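Local structure of GH62 arabinofuranosidase (Podospora anserina, 4N4B) at residues Q106-A111 with L115-Y120; K143-D148 with E194-G199; R188-L193 with G199-V204; I288-D291 with K297-I300. The protein hydrolyses terminal non-reducing alpha-L-arabinofuranosyl residues of alpha-L-arabinosides and probably takes part in the breakdown of plant xylan. One frame throughout, in Å; residues are numbered along the deposited sequence.

Interaction 1: Q106-A111 with L115-Y120; sequences QVFWFA and LWYLVY
Trp109 turns the edge of its six-membered ring toward the face of Trp116, an edge-to-face pair in which the Trp109 six-membered ring and the Trp116 five-membered ring have centroids 4.8 Å apart and planes at 63°. The atom doing most of the touching is Trp109 CE3, 3.6 Å from Trp116 CE2; Trp109 CB rests over the same Trp116 face, above the six-membered half. Trp109 in turn carries the backbone N of Leu115 over one of its own faces. All this sits on the antiparallel hairpin of strands 103-110 and 115-121, the first two strands of one blade of the five-bladed beta-propeller.

On the other side of the hairpin, Phe108 takes Tyr117 CB over one ring face, 4.1 Å from the ring centroid. Its CG lies between the backbone N and the carbonyl carbon (chi1 58°), which swings the ring across to the partner strand and brings CE2 within 3.8 Å of Val119 CG2. Phe110 packs more tightly, its CB 3.4 Å from Tyr117 CD1. Gln106 lies side by side with Val119, while its OE1 accepts a hydrogen bond from Val168 N on strand 164-170, and the nearest atom of its side chain is about 6 Å from the bound calcium ion.

Five backbone hydrogen bonds hold the ladder. Gln106 pairs twice with Val119 and Phe108 twice with Tyr117, whereas Phe110 gives one to Leu115. The straightest runs from Tyr117 N to Phe108 O, 2.9 Å long with 174° at the hydrogen.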
loop_
_atom_site.group_PDB
_atom_site.type_symbol
_atom_site.label_atom_id
_atom_site.label_comp_id
_atom_site.label_asym_id
_atom_site.label_seq_id
_atom_site.Cartn_x
_atom_site.Cartn_y
_atom_site.Cartn_z
ATOM N N GLN A 106 3.515 0.245 5.407
ATOM C CA GLN A 106 2.218 0.829 5.789
ATOM C C GLN A 106 2.445 1.522 7.131
ATOM O O GLN A 106 2.901 0.890 8.064
ATOM C CB GLN A 106 1.090 -0.193 5.907
ATOM C CG GLN A 106 -0.230 0.382 6.288
ATOM C CD GLN A 106 -1.145 -0.635 6.959
ATOM O OE1 GLN A 106 -0.691 -1.601 7.588
ATOM N NE2 GLN A 106 -2.427 -0.330 6.908
ATOM N N VAL A 107 2.091 2.818 7.194
ATOM C CA VAL A 107 2.218 3.567 8.448
ATOM C C VAL A 107 0.896 3.959 9.040
ATOM O O VAL A 107 0.018 4.403 8.339
ATOM C CB VAL A 107 3.136 4.802 8.262
ATOM C CG1 VAL A 107 2.529 5.892 7.435
ATOM C CG2 VAL A 107 3.623 5.355 9.618
ATOM N N PHE A 108 0.799 3.872 10.363
ATOM C CA PHE A 108 -0.378 4.363 11.114
ATOM C C PHE A 108 0.010 4.561 12.552
ATOM O O PHE A 108 0.930 3.957 13.081
ATOM C CB PHE A 108 -1.584 3.383 10.967
ATOM C CG PHE A 108 -1.300 2.009 11.430
ATOM C CD1 PHE A 108 -1.521 1.560 12.706
ATOM C CD2 PHE A 108 -0.825 1.062 10.504
ATOM C CE1 PHE A 108 -1.239 0.268 13.102
ATOM C CE2 PHE A 108 -0.490 -0.221 10.897
ATOM C CZ PHE A 108 -0.691 -0.601 12.201
ATOM N N TRP A 109 -0.783 5.429 13.201
ATOM C CA TRP A 109 -0.673 5.611 14.685
ATOM C C TRP A 109 -1.496 4.555 15.370
ATOM O O TRP A 109 -2.668 4.397 15.055
ATOM C CB TRP A 109 -1.228 7.009 15.005
ATOM C CG TRP A 109 -1.253 7.385 16.474
ATOM C CD1 TRP A 109 -2.419 7.553 17.181
ATOM C CD2 TRP A 109 -0.169 7.659 17.303
ATOM N NE1 TRP A 109 -2.072 7.968 18.416
ATOM C CE2 TRP A 109 -0.740 8.053 18.578
ATOM C CE3 TRP A 109 1.181 7.715 17.139
ATOM C CZ2 TRP A 109 0.062 8.529 19.598
ATOM C CZ3 TRP A 109 2.004 8.128 18.191
ATOM C CH2 TRP A 109 1.406 8.477 19.443
ATOM N N PHE A 110 -0.899 3.832 16.305
ATOM C CA PHE A 110 -1.686 2.808 17.054
ATOM C C PHE A 110 -1.982 3.433 18.425
ATOM O O PHE A 110 -1.114 3.504 19.326
ATOM C CB PHE A 110 -0.926 1.529 17.162
ATOM C CG PHE A 110 -1.748 0.430 17.782
ATOM C CD1 PHE A 110 -2.820 -0.092 17.138
ATOM C CD2 PHE A 110 -1.410 -0.101 19.045
ATOM C CE1 PHE A 110 -3.606 -1.081 17.703
ATOM C CE2 PHE A 110 -2.175 -1.059 19.607
ATOM C CZ PHE A 110 -3.295 -1.529 18.992
ATOM N N ALA A 111 -3.198 3.931 18.486
ATOM C CA ALA A 111 -3.578 4.776 19.650
ATOM C C ALA A 111 -3.463 4.045 21.002
ATOM O O ALA A 111 -2.891 4.685 21.900
ATOM C CB ALA A 111 -4.959 5.351 19.382
ATOM N N LEU A 115 2.193 4.869 19.837
ATOM C CA LEU A 115 3.355 4.600 18.968
ATOM C C LEU A 115 2.834 4.521 17.547
ATOM O O LEU A 115 1.744 4.063 17.230
ATOM C CB LEU A 115 3.992 3.268 19.261
ATOM C CG LEU A 115 4.771 3.090 20.564
ATOM C CD1 LEU A 115 5.135 1.627 20.774
ATOM C CD2 LEU A 115 5.969 4.013 20.663
ATOM N N TRP A 116 3.716 5.064 16.653
ATOM C CA TRP A 116 3.501 4.763 15.239
ATOM C C TRP A 116 4.034 3.348 14.980
ATOM O O TRP A 116 5.077 2.957 15.474
ATOM C CB TRP A 116 4.349 5.736 14.410
ATOM C CG TRP A 116 3.980 7.200 14.574
ATOM C CD1 TRP A 116 4.534 8.060 15.441
ATOM C CD2 TRP A 116 2.942 7.890 13.870
ATOM N NE1 TRP A 116 3.901 9.285 15.312
ATOM C CE2 TRP A 116 2.912 9.237 14.377
ATOM C CE3 TRP A 116 2.023 7.540 12.890
ATOM C CZ2 TRP A 116 1.988 10.182 13.884
ATOM C CZ3 TRP A 116 1.151 8.462 12.462
ATOM C CH2 TRP A 116 1.114 9.765 12.980
ATOM N N TYR A 117 3.313 2.694 14.107
ATOM C CA TYR A 117 3.667 1.377 13.527
ATOM C C TYR A 117 4.000 1.538 12.068
ATOM O O TYR A 117 3.271 2.229 11.361
ATOM C CB TYR A 117 2.544 0.333 13.726
ATOM C CG TYR A 117 2.542 -0.290 15.137
ATOM C CD1 TYR A 117 2.223 0.469 16.262
ATOM C CD2 TYR A 117 2.891 -1.624 15.333
ATOM C CE1 TYR A 117 2.279 -0.092 17.520
ATOM C CE2 TYR A 117 2.963 -2.195 16.624
ATOM C CZ TYR A 117 2.644 -1.406 17.688
ATOM O OH TYR A 117 2.670 -1.974 18.981
ATOM N N LEU A 118 5.017 0.813 11.634
ATOM C CA LEU A 118 5.358 0.611 10.242
ATOM C C LEU A 118 5.332 -0.899 9.974
ATOM O O LEU A 118 6.102 -1.596 10.555
ATOM C CB LEU A 118 6.705 1.232 9.973
ATOM C CG LEU A 118 7.077 1.436 8.441
ATOM C CD1 LEU A 118 6.241 2.574 7.894
ATOM C CD2 LEU A 118 8.569 1.683 8.315
ATOM N N VAL A 119 4.351 -1.289 9.142
ATOM C CA VAL A 119 4.158 -2.696 8.772
ATOM C C VAL A 119 4.763 -2.891 7.424
ATOM O O VAL A 119 4.621 -2.049 6.539
ATOM C CB VAL A 119 2.662 -2.975 8.789
ATOM C CG1 VAL A 119 2.270 -4.339 8.217
ATOM C CG2 VAL A 119 2.145 -2.901 10.270
ATOM N N TYR A 120 5.430 -4.022 7.205
ATOM C CA TYR A 120 6.184 -4.301 5.977
ATOM C C TYR A 120 6.545 -5.777 5.947
ATOM O O TYR A 120 6.236 -6.528 6.821
ATOM C CB TYR A 120 7.441 -3.379 5.863
ATOM C CG TYR A 120 8.319 -3.455 7.024
ATOM C CD1 TYR A 120 8.173 -2.586 8.109
ATOM C CD2 TYR A 120 9.390 -4.322 7.104
ATOM C CE1 TYR A 120 9.027 -2.699 9.173
ATOM C CE2 TYR A 120 10.257 -4.449 8.199
ATOM C CZ TYR A 120 10.066 -3.613 9.248
ATOM O OH TYR A 120 10.937 -3.653 10.320
#

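Interaction 2: K143-D148 with E194-G199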
loop_
_atom_site.group_PDB
_atom_site.type_symbol
_atom_site.label_atom_id
_atom_site.label_comp_id
_atom_site.label_asym_id
_atom_site.label_seq_id
_atom_site.Cartn_x
_atom_site.Cartn_y
_atom_site.Cartn_z
ATOM N N LYS A 143 10.054 -6.900 14.402
ATOM C CA LYS A 143 9.427 -8.106 15.026
ATOM C C LYS A 143 8.461 -8.622 14.022
ATOM O O LYS A 143 8.040 -7.926 13.077
ATOM C CB LYS A 143 8.783 -7.768 16.355
ATOM C CG LYS A 143 9.773 -7.395 17.398
ATOM C CD LYS A 143 9.056 -7.283 18.758
ATOM C CE LYS A 143 10.030 -7.175 19.974
ATOM N NZ LYS A 143 10.625 -5.828 19.973
ATOM N N VAL A 144 8.055 -9.909 14.150
ATOM C CA VAL A 144 7.198 -10.562 13.171
ATOM C C VAL A 144 5.844 -10.854 13.706
ATOM O O VAL A 144 5.684 -11.277 14.880
ATOM C CB VAL A 144 7.910 -11.787 12.502
ATOM C CG1 VAL A 144 9.181 -11.368 11.748
ATOM C CG2 VAL A 144 8.171 -12.884 13.519
ATOM N N PHE A 145 4.816 -10.802 12.894
ATOM C CA PHE A 145 3.478 -11.162 13.246
ATOM C C PHE A 145 3.273 -12.666 13.338
ATOM O O PHE A 145 2.357 -13.080 14.004
ATOM C CB PHE A 145 2.468 -10.606 12.271
ATOM C CG PHE A 145 2.277 -9.088 12.374
ATOM C CD1 PHE A 145 1.535 -8.535 13.410
ATOM C CD2 PHE A 145 2.827 -8.222 11.418
ATOM C CE1 PHE A 145 1.331 -7.188 13.481
ATOM C CE2 PHE A 145 2.612 -6.849 11.492
ATOM C CZ PHE A 145 1.873 -6.358 12.525
ATOM N N TYR A 146 4.122 -13.437 12.655
ATOM C CA TYR A 146 3.954 -14.904 12.593
ATOM C C TYR A 146 5.282 -15.501 13.054
ATOM O O TYR A 146 6.176 -15.933 12.298
ATOM C CB TYR A 146 3.604 -15.360 11.174
ATOM C CG TYR A 146 2.301 -14.844 10.688
ATOM C CD1 TYR A 146 1.108 -15.353 11.067
ATOM C CD2 TYR A 146 2.292 -13.779 9.800
ATOM C CE1 TYR A 146 -0.068 -14.876 10.578
ATOM C CE2 TYR A 146 1.141 -13.313 9.275
ATOM C CZ TYR A 146 -0.091 -13.835 9.634
ATOM O OH TYR A 146 -1.214 -13.383 9.068
ATOM N N PRO A 147 5.531 -15.590 14.421
ATOM C CA PRO A 147 6.825 -16.046 14.914
ATOM C C PRO A 147 7.154 -17.486 14.665
ATOM O O PRO A 147 8.330 -17.805 14.740
ATOM C CB PRO A 147 6.713 -15.803 16.439
ATOM C CG PRO A 147 5.232 -15.810 16.692
ATOM C CD PRO A 147 4.561 -15.181 15.486
ATOM N N ASP A 148 6.196 -18.255 14.235
ATOM C CA ASP A 148 6.410 -19.665 13.879
ATOM C C ASP A 148 6.668 -19.830 12.428
ATOM O O ASP A 148 6.909 -20.980 12.005
ATOM C CB ASP A 148 5.255 -20.534 14.398
ATOM C CG ASP A 148 5.282 -20.638 15.928
ATOM O OD1 ASP A 148 6.378 -20.708 16.552
ATOM O OD2 ASP A 148 4.200 -20.565 16.490
ATOM N N GLU A 194 -6.608 -5.366 22.061
ATOM C CA GLU A 194 -5.798 -5.337 23.215
ATOM C C GLU A 194 -4.544 -6.174 23.153
ATOM O O GLU A 194 -3.555 -5.872 23.871
ATOM C CB GLU A 194 -6.709 -5.749 24.485
ATOM C CG GLU A 194 -7.970 -4.838 24.712
ATOM C CD GLU A 194 -9.228 -5.053 23.759
ATOM O OE1 GLU A 194 -9.391 -6.027 22.903
ATOM O OE2 GLU A 194 -10.154 -4.184 23.868
ATOM N N GLN A 195 -4.536 -7.166 22.257
ATOM C CA GLN A 195 -3.405 -8.046 22.101
ATOM C C GLN A 195 -2.405 -7.565 20.998
ATOM O O GLN A 195 -1.228 -7.875 21.072
ATOM C CB GLN A 195 -3.880 -9.424 21.738
ATOM C CG GLN A 195 -4.634 -10.201 22.855
ATOM C CD GLN A 195 -5.080 -11.489 22.193
ATOM O OE1 GLN A 195 -4.268 -12.383 21.985
ATOM N NE2 GLN A 195 -6.282 -11.500 21.630
ATOM N N PHE A 196 -2.931 -6.781 20.071
ATOM C CA PHE A 196 -2.114 -6.305 18.928
ATOM C C PHE A 196 -0.805 -5.749 19.431
ATOM O O PHE A 196 -0.797 -4.936 20.374
ATOM C CB PHE A 196 -2.907 -5.295 18.180
ATOM C CG PHE A 196 -2.128 -4.799 16.938
ATOM C CD1 PHE A 196 -1.253 -3.741 17.035
ATOM C CD2 PHE A 196 -2.264 -5.449 15.734
ATOM C CE1 PHE A 196 -0.539 -3.284 15.877
ATOM C CE2 PHE A 196 -1.520 -5.052 14.582
ATOM C CZ PHE A 196 -0.700 -3.958 14.690
ATOM N N PRO A 197 0.355 -6.083 18.819
ATOM C CA PRO A 197 0.530 -6.850 17.579
ATOM C C PRO A 197 0.588 -8.337 17.741
ATOM O O PRO A 197 0.778 -9.089 16.755
ATOM C CB PRO A 197 1.854 -6.306 17.049
ATOM C CG PRO A 197 2.654 -6.030 18.323
ATOM C CD PRO A 197 1.618 -5.476 19.262
ATOM N N ASN A 198 0.504 -8.858 18.958
ATOM C CA ASN A 198 0.605 -10.241 19.248
ATOM C C ASN A 198 -0.664 -11.072 19.037
ATOM O O ASN A 198 -1.744 -10.505 18.984
ATOM C CB ASN A 198 1.089 -10.340 20.731
ATOM C CG ASN A 198 2.364 -9.563 20.971
ATOM O OD1 ASN A 198 3.421 -9.851 20.373
ATOM N ND2 ASN A 198 2.309 -8.598 21.812
ATOM N N GLY A 199 -0.457 -12.371 18.917
ATOM C CA GLY A 199 -1.628 -13.264 18.846
ATOM C C GLY A 199 -2.321 -13.427 17.527
ATOM O O GLY A 199 -3.445 -13.885 17.463
HETATM O O HOH W 1 1.067 -11.763 16.147
#
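Phe145 reaches over to the turn at Phe196 and Pro197 with one side of its ring: CE1 comes to 3.7 Å from Phe196 CE2 and to the same distance from Pro197 CB. The two phenyl rings meet obliquely, centroids 5.9 Å apart and planes at 46°. Next to CE1, Phe145 CD1 lies 3.5 Å from Pro197 O, which sits at the ring edge near its plane. The CB of Phe145 does not aim at the turn; with CG beside the backbone N (chi1 -72°), it is the far part of the ring that closes the distance.

The turn is closed by one backbone bond: the peptide between Phe196 and Pro197 is cis, and Asn198 N donates to Gln195 O at 2.9 Å. Phe196 has CG anti to its N (chi1 -178°), on the side of the proline, and Pro197 CB stands 3.9 Å above the centre of that ring. Phe196 also packs on Phe110 and Tyr117, and Phe145 on Tyr127 and Met200, which makes this a buried apolar cluster.

Water bridges the polar backbone beside it: one molecule donates to Phe145 O at 2.8 Å and to Pro197 O, also at 2.8 Å, spending both its protons on the two carbonyls and so joining the segments by way of solvent. Taken together, this is a type VI turn with an aromatic-cis-proline pair, set into the seam between two neighbouring blades of the propeller.

Interaction 3: R188-L193 with G199-V204; sequences RSETSL and GMSQPV
Ser201 grips Glu190 along its whole short side chain. Its CB lies 3.5 Å from Glu190 O, and from there OG, placed between the backbone N and the carbonyl carbon (chi1 64°), turns to accept a hydrogen bond from Glu190 N at 2.9 Å. The same hydroxyl donates to a water that also bridges Arg188 O and Gln202 O. Ser201 N completes the clasp by donating to Glu190 O, 2.9 Å away. Ser201 thus meets both the N and the O of Glu190, its side-chain oxygen taking the N-H much as a partner-strand carbonyl might.

Ser189 answers from the other segment: its OG donates to Ser201 O at 2.7 Å and has Tyr146 OH as a second partner. Met200 crosses Thr191 at about a right angle, its CE 3.8 Å from Thr191 CG2. Glu190 itself points away, its OE1 bound by Arg188 NH1 at 2.8 Å in a salt bridge and by Arg252 in another.

True strand pairing appears at Arg188 and Val204, where Arg188 N to Val204 O measures 2.9 Å and the return bond from Val204 N to Arg188 O closes the ring. The arrangement is that of a propeller blade's outer edge, where strand 185-192 takes up the incoming fourth strand, 204-208.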
loop_
_atom_site.group_PDB
_atom_site.type_symbol
_atom_site.label_atom_id
_atom_site.label_comp_id
_atom_site.label_asym_id
_atom_site.label_seq_id
_atom_site.Cartn_x
_atom_site.Cartn_y
_atom_site.Cartn_z
ATOM N N ARG A 188 -6.240 -13.198 5.436
ATOM C CA ARG A 188 -6.566 -12.352 6.577
ATOM C C ARG A 188 -6.394 -13.106 7.933
ATOM O O ARG A 188 -6.956 -14.134 8.093
ATOM C CB ARG A 188 -7.989 -11.794 6.445
ATOM C CG ARG A 188 -8.348 -10.786 7.508
ATOM C CD ARG A 188 -9.855 -10.455 7.484
ATOM N NE ARG A 188 -10.679 -11.641 7.730
ATOM C CZ ARG A 188 -10.832 -12.242 8.896
ATOM N NH1 ARG A 188 -10.319 -11.751 9.990
ATOM N NH2 ARG A 188 -11.547 -13.336 8.936
ATOM N N SER A 189 -5.620 -12.532 8.847
ATOM C CA SER A 189 -5.530 -13.005 10.217
ATOM C C SER A 189 -6.093 -11.933 11.127
ATOM O O SER A 189 -6.307 -10.840 10.676
ATOM C CB SER A 189 -4.102 -13.215 10.628
ATOM O OG SER A 189 -3.530 -14.284 9.971
ATOM N N GLU A 190 -6.384 -12.287 12.384
ATOM C CA GLU A 190 -6.876 -11.281 13.335
ATOM C C GLU A 190 -6.327 -11.595 14.714
ATOM O O GLU A 190 -6.002 -12.702 15.066
ATOM C CB GLU A 190 -8.393 -11.134 13.270
ATOM C CG GLU A 190 -9.161 -12.386 13.649
ATOM C CD GLU A 190 -10.666 -12.158 13.577
ATOM O OE1 GLU A 190 -11.263 -12.447 12.565
ATOM O OE2 GLU A 190 -11.186 -11.622 14.631
ATOM N N THR A 191 -6.450 -10.535 15.515
ATOM C CA THR A 191 -6.205 -10.589 16.986
ATOM C C THR A 191 -7.041 -9.530 17.610
ATOM O O THR A 191 -7.610 -8.654 16.946
ATOM C CB THR A 191 -4.733 -10.400 17.267
ATOM O OG1 THR A 191 -4.450 -10.812 18.627
ATOM C CG2 THR A 191 -4.221 -8.975 17.012
ATOM N N SER A 192 -7.191 -9.594 18.951
ATOM C CA SER A 192 -7.898 -8.515 19.547
ATOM C C SER A 192 -7.125 -7.226 19.563
ATOM O O SER A 192 -5.884 -7.227 19.519
ATOM C CB SER A 192 -8.234 -8.916 21.028
ATOM O OG SER A 192 -7.141 -8.832 21.838
ATOM N N LEU A 193 -7.832 -6.111 19.685
ATOM C CA LEU A 193 -7.275 -4.806 19.803
ATOM C C LEU A 193 -6.252 -4.749 20.912
ATOM O O LEU A 193 -5.161 -4.160 20.808
ATOM C CB LEU A 193 -8.340 -3.680 19.905
ATOM C CG LEU A 193 -7.835 -2.249 19.947
ATOM C CD1 LEU A 193 -7.185 -1.841 18.589
ATOM C CD2 LEU A 193 -8.950 -1.272 20.320
ATOM N N GLY A 199 -0.457 -12.371 18.917
ATOM C CA GLY A 199 -1.628 -13.264 18.846
ATOM C C GLY A 199 -2.321 -13.427 17.527
ATOM O O GLY A 199 -3.445 -13.885 17.463
ATOM N N MET A 200 -1.755 -12.937 16.401
ATOM C CA MET A 200 -2.445 -13.099 15.155
ATOM C C MET A 200 -2.825 -14.590 14.889
ATOM O O MET A 200 -1.920 -15.427 14.967
ATOM C CB MET A 200 -1.551 -12.570 13.963
ATOM C CG MET A 200 -1.620 -11.005 13.882
ATOM S SD MET A 200 -3.151 -10.412 13.420
ATOM C CE MET A 200 -2.744 -8.641 13.484
ATOM N N SER A 201 -4.064 -14.762 14.474
ATOM C CA SER A 201 -4.563 -16.104 14.145
ATOM C C SER A 201 -3.816 -16.653 12.922
ATOM O O SER A 201 -3.215 -15.892 12.091
ATOM C CB SER A 201 -6.057 -15.987 13.879
ATOM O OG SER A 201 -6.276 -15.166 12.728
ATOM N N GLN A 202 -3.908 -17.947 12.676
ATOM C CA GLN A 202 -3.559 -18.490 11.375
ATOM C C GLN A 202 -4.604 -17.908 10.367
ATOM O O GLN A 202 -5.803 -17.733 10.633
ATOM C CB GLN A 202 -3.650 -20.021 11.407
ATOM C CG GLN A 202 -2.465 -20.617 12.175
ATOM C CD GLN A 202 -1.114 -20.363 11.527
ATOM O OE1 GLN A 202 -0.855 -20.815 10.419
ATOM N NE2 GLN A 202 -0.228 -19.594 12.176
ATOM N N PRO A 203 -4.144 -17.400 9.209
ATOM C CA PRO A 203 -5.005 -16.699 8.285
ATOM C C PRO A 203 -6.038 -17.644 7.662
ATOM O O PRO A 203 -5.769 -18.830 7.461
ATOM C CB PRO A 203 -4.048 -16.152 7.211
ATOM C CG PRO A 203 -2.838 -16.886 7.358
ATOM C CD PRO A 203 -2.759 -17.603 8.727
ATOM N N VAL A 204 -7.105 -17.002 7.245
ATOM C CA VAL A 204 -8.085 -17.566 6.343
ATOM C C VAL A 204 -7.867 -16.966 4.993
ATOM O O VAL A 204 -7.184 -15.904 4.842
ATOM C CB VAL A 204 -9.506 -17.316 6.795
ATOM C CG1 VAL A 204 -9.759 -18.019 8.166
ATOM C CG2 VAL A 204 -9.900 -15.898 6.825
HETATM O O HOH W 2 -8.000 -15.452 10.628
HETATM O O HOH W 3 -6.689 -14.350 17.114
#

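Interaction 4: I288-D291 with K297-I300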
loop_
_atom_site.group_PDB
_atom_site.type_symbol
_atom_site.label_atom_id
_atom_site.label_comp_id
_atom_site.label_asym_id
_atom_site.label_seq_id
_atom_site.Cartn_x
_atom_site.Cartn_y
_atom_site.Cartn_z
ATOM N N ILE A 288 -4.207 5.625 -0.604
ATOM C CA ILE A 288 -4.968 6.864 -0.450
ATOM C C ILE A 288 -4.331 7.769 0.613
ATOM O O ILE A 288 -3.950 7.276 1.702
ATOM C CB ILE A 288 -6.429 6.504 -0.128
ATOM C CG1 ILE A 288 -7.105 5.743 -1.267
ATOM C CG2 ILE A 288 -7.229 7.791 0.277
ATOM C CD1 ILE A 288 -8.572 5.340 -1.052
ATOM N N ILE A 289 -4.275 9.043 0.336
ATOM C CA ILE A 289 -3.752 9.940 1.324
ATOM C C ILE A 289 -4.713 10.005 2.519
ATOM O O ILE A 289 -5.797 10.391 2.405
ATOM C CB ILE A 289 -3.524 11.339 0.752
ATOM C CG1 ILE A 289 -2.543 11.317 -0.423
ATOM C CG2 ILE A 289 -2.949 12.214 1.838
ATOM C CD1 ILE A 289 -2.241 12.696 -0.973
ATOM N N ARG A 290 -4.243 9.581 3.660
ATOM C CA ARG A 290 -5.039 9.646 4.864
ATOM C C ARG A 290 -4.701 10.924 5.620
ATOM O O ARG A 290 -3.635 11.210 5.954
ATOM C CB ARG A 290 -4.792 8.410 5.754
ATOM C CG ARG A 290 -5.505 7.166 5.263
ATOM C CD ARG A 290 -4.953 5.929 5.956
ATOM N NE ARG A 290 -3.599 5.518 5.565
ATOM C CZ ARG A 290 -2.612 5.278 6.386
ATOM N NH1 ARG A 290 -2.715 5.438 7.681
ATOM N NH2 ARG A 290 -1.454 4.906 5.910
ATOM N N ASP A 291 -5.748 11.670 5.850
ATOM C CA ASP A 291 -5.653 12.866 6.652
ATOM C C ASP A 291 -6.542 12.688 7.901
ATOM O O ASP A 291 -6.909 11.614 8.246
ATOM C CB ASP A 291 -5.913 14.095 5.831
ATOM C CG ASP A 291 -7.270 14.075 5.122
ATOM O OD1 ASP A 291 -8.160 13.377 5.570
ATOM O OD2 ASP A 291 -7.390 14.695 4.059
ATOM N N LYS A 297 -7.656 2.665 12.583
ATOM C CA LYS A 297 -8.874 2.387 11.895
ATOM C C LYS A 297 -8.853 2.633 10.377
ATOM O O LYS A 297 -9.720 2.209 9.672
ATOM C CB LYS A 297 -10.033 3.260 12.459
ATOM C CG LYS A 297 -10.325 2.968 13.969
ATOM C CD LYS A 297 -11.693 3.423 14.398
ATOM C CE LYS A 297 -12.038 2.681 15.713
ATOM N NZ LYS A 297 -11.115 3.212 16.709
ATOM N N LEU A 298 -7.731 3.243 9.915
ATOM C CA LEU A 298 -7.472 3.400 8.415
ATOM C C LEU A 298 -8.677 4.042 7.738
ATOM O O LEU A 298 -9.162 3.710 6.672
ATOM C CB LEU A 298 -7.113 2.041 7.745
ATOM C CG LEU A 298 -5.673 1.603 7.846
ATOM C CD1 LEU A 298 -4.799 2.531 7.044
ATOM C CD2 LEU A 298 -5.090 1.428 9.242
ATOM N N LEU A 299 -9.194 5.114 8.377
ATOM C CA LEU A 299 -10.275 5.857 7.841
ATOM C C LEU A 299 -9.833 6.754 6.662
ATOM O O LEU A 299 -8.806 7.464 6.745
ATOM C CB LEU A 299 -10.883 6.780 8.954
ATOM C CG LEU A 299 -12.124 7.621 8.549
ATOM C CD1 LEU A 299 -13.295 6.846 8.155
ATOM C CD2 LEU A 299 -12.528 8.637 9.693
ATOM N N ILE A 300 -10.653 6.829 5.626
ATOM C CA ILE A 300 -10.473 7.775 4.478
ATOM C C ILE A 300 -11.646 8.743 4.380
ATOM O O ILE A 300 -12.747 8.481 4.942
ATOM C CB ILE A 300 -10.239 7.042 3.178
ATOM C CG1 ILE A 300 -11.466 6.200 2.794
ATOM C CG2 ILE A 300 -8.924 6.261 3.320
ATOM C CD1 ILE A 300 -11.415 5.681 1.375
HETATM O O HOH W 4 -8.379 10.006 6.580
#
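The CA atoms of Arg290 and Ile300 are the nearest pair across the two segments, 5.8 Å apart, and the backbones face each other without strand pairing. The first segment leaves the end of strand 286-288, and both lie on the way to strand 306-311, in the propeller blade whose sheet also takes strands from near both ends of the chain and so closes the ring of blades.

Arg290 does most of the work. Its chain bends at chi3 (-71°), which turns the flat guanidinium so that Leu298 CD1 comes over one face, 3.5 Å from Arg290 NE and offset toward the rim. The polar end is held from beyond the two segments: NH2 forms a salt bridge with Glu287 and a hydrogen bond with Val107 O. Fixed in this way, the group presents its face to the leucine methyl while its N-H groups serve other partners.

Lower down the same chain, Arg290 CG lies 3.6 Å from Leu299 O and 4.0 Å from Ile300 CG2. The isoleucines cross at about a right angle and meet by methyls at two points, Ile288 CD1 with Ile300 CD1 at 3.8 Å and Ile288 CG2 with Ile300 CG2 at the same separation.

A water lies 2.7 Å from Asp291 O and 2.6 Å from Leu299 O, between the two backbones.

From the N terminus, interaction 1 comes first, closing a tight hairpin with three residues between its segments. Interaction 2 opens next, spanning 45 residues from the end of the same blade to a loop of the following one. Interaction 3 crosses it: its first segment, 188-193, lies inside that span, its second follows, and the two contacts share Gly199. Interaction 4 closes a short loop much later, in the blade that joins the chain ends. Phe110 CZ packs 3.6 Å from Phe196 CD1, linking interactions 1 and 2, and Tyr146 links 2 to 3. Arg290 joins interaction 4 to strand 103-110, whereas interactions 2 and 4 do not touch.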